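Local coordinates for aldehyde dehydrogenase (Staphylococcus aureus, PDB 6K10), which catalyses the NAD-dependent oxidation of 4,4'-diaponeurosporen-4-al to 4,4'-diaponeurosporenoic acid in the biosynthesis of the carotenoid staphyloxanthin, at the interface of chains A and B. Sequence-based numbering; all coordinates share one arbitrary frame. Chains: chain A/B, Aldehyde dehydrogenase.

The interface of chains A and B. Residues chain A 388-390; chain B 25, 28.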
ATOM      1  N   ASN A 388     -13.043  -1.538 -18.599  1.00 24.46           N
ATOM      2  CA  ASN A 388     -13.160  -2.843 -17.958  1.00 28.15           C
ATOM      3  C   ASN A 388     -12.038  -3.792 -18.368  1.00 25.83           C
ATOM      4  O   ASN A 388     -11.578  -4.594 -17.549  1.00 30.85           O
ATOM      5  CB  ASN A 388     -14.516  -3.473 -18.279  1.00 28.92           C
ATOM      6  CG  ASN A 388     -15.673  -2.715 -17.664  1.00 35.54           C
ATOM      7  OD1 ASN A 388     -15.489  -1.898 -16.761  1.00 38.95           O
ATOM      8  ND2 ASN A 388     -16.881  -3.003 -18.132  1.00 38.73           N
ATOM      9  N   GLU A 389     -11.585  -3.723 -19.620  1.00 25.58           N
ATOM     10  CA  GLU A 389     -10.685  -4.745 -20.142  1.00 25.73           C
ATOM     11  C   GLU A 389      -9.210  -4.374 -20.075  1.00 22.91           C
ATOM     12  O   GLU A 389      -8.365  -5.276 -20.109  1.00 26.99           O
ATOM     13  CB  GLU A 389     -11.049  -5.080 -21.593  1.00 30.84           C
ATOM     14  CG  GLU A 389     -12.425  -5.708 -21.742  1.00 33.56           C
ATOM     15  CD  GLU A 389     -12.797  -5.961 -23.187  1.00 36.66           C
ATOM     16  OE1 GLU A 389     -11.899  -6.306 -23.984  1.00 34.80           O
ATOM     17  OE2 GLU A 389     -13.989  -5.809 -23.528  1.00 37.93           O
ATOM     18  N   LEU A 390      -8.874  -3.091 -19.984  1.00 22.36           N
ATOM     19  CA  LEU A 390      -7.488  -2.646 -19.928  1.00 21.68           C
ATOM     20  C   LEU A 390      -7.192  -2.051 -18.561  1.00 21.87           C
ATOM     21  O   LEU A 390      -7.924  -1.174 -18.090  1.00 22.66           O
ATOM     22  CB  LEU A 390      -7.194  -1.616 -21.020  1.00 20.14           C
ATOM     23  CG  LEU A 390      -7.234  -2.142 -22.453  1.00 24.16           C
ATOM     24  CD1 LEU A 390      -7.115  -0.995 -23.442  1.00 26.92           C
ATOM     25  CD2 LEU A 390      -6.129  -3.166 -22.672  1.00 25.62           C
TER
ATOM     26  N   GLN B  25     -10.687 -12.482 -19.230  1.00 27.80           N
ATOM     27  CA  GLN B  25     -11.547 -11.465 -18.623  1.00 29.14           C
ATOM     28  C   GLN B  25     -12.689 -12.055 -17.805  1.00 27.37           C
ATOM     29  O   GLN B  25     -13.523 -11.295 -17.298  1.00 27.12           O
ATOM     30  CB  GLN B  25     -12.142 -10.494 -19.656  1.00 29.43           C
ATOM     31  CG  GLN B  25     -11.132  -9.927 -20.643  1.00 31.86           C
ATOM     32  CD  GLN B  25     -10.114  -9.026 -19.978  1.00 32.57           C
ATOM     33  OE1 GLN B  25     -10.468  -8.014 -19.374  1.00 32.11           O
ATOM     34  NE2 GLN B  25      -8.841  -9.392 -20.082  1.00 32.96           N
ATOM     35  N   LYS B  28     -13.265 -10.901 -14.066  1.00 24.99           N
ATOM     36  CA  LYS B  28     -13.700  -9.534 -13.810  1.00 26.53           C
ATOM     37  C   LYS B  28     -15.210  -9.422 -13.648  1.00 25.68           C
ATOM     38  O   LYS B  28     -15.684  -8.452 -13.046  1.00 26.97           O
ATOM     39  CB  LYS B  28     -13.228  -8.609 -14.933  1.00 26.83           C
ATOM     40  CG  LYS B  28     -11.715  -8.499 -15.039  1.00 28.80           C
ATOM     41  CD  LYS B  28     -11.301  -7.428 -16.032  1.00 31.24           C
ATOM     42  CE  LYS B  28      -9.791  -7.387 -16.197  1.00 29.88           C
ATOM     43  NZ  LYS B  28      -9.382  -6.541 -17.352  1.00 29.18           N
TER
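The amide oxygen OE1 of B:Gln25 rests on A:Glu389 at the least polar point of this small patch, 3.4 Å from its CA. The same OE1 lies 3.7 Å from A:Glu389 CB and 3.8 Å from its CG, which shows that the methylene stem of the glutamate meets the amide. The two side chains run at about a right angle, with carboxylate and amide planes turned 45° apart. B:Gln25 reaches this place by a bend at chi2 (-66°). Alongside, the stem of B:Lys28 is extended beyond CG, which carries its ammonium to the C-terminal end of helix 380-389. There NZ approaches a lone pair of A:Asn388 O at 2.9 Å, within the plane of its peptide carbonyl, and donates a hydrogen bond. A second backbone oxygen, A:Glu389 O, stands 3.2 Å from NZ but almost straight beyond the CE-NZ bond (168°), at most a weak, poorly directed hydrogen bond. Within chain B, NZ also donates to B:Gln25 OE1 at 2.7 Å, tilted from the amide plane; this bond probably steadies the amide oxygen and positions the ammonium. The negative end of the helix dipole would favour its charge. Together the residues bury 136 Å² of protein surface, a minor patch of the two-fold interface, repeated with the chains exchanged. In the fold, it joins the end of helix 380-389 in chain A to the loop residue B:Gln25 and the 3-10 turn 26-28 just after helix 10-23 of chain B, its centre about 21 Å from A:Glu217, the predicted active-site glutamate.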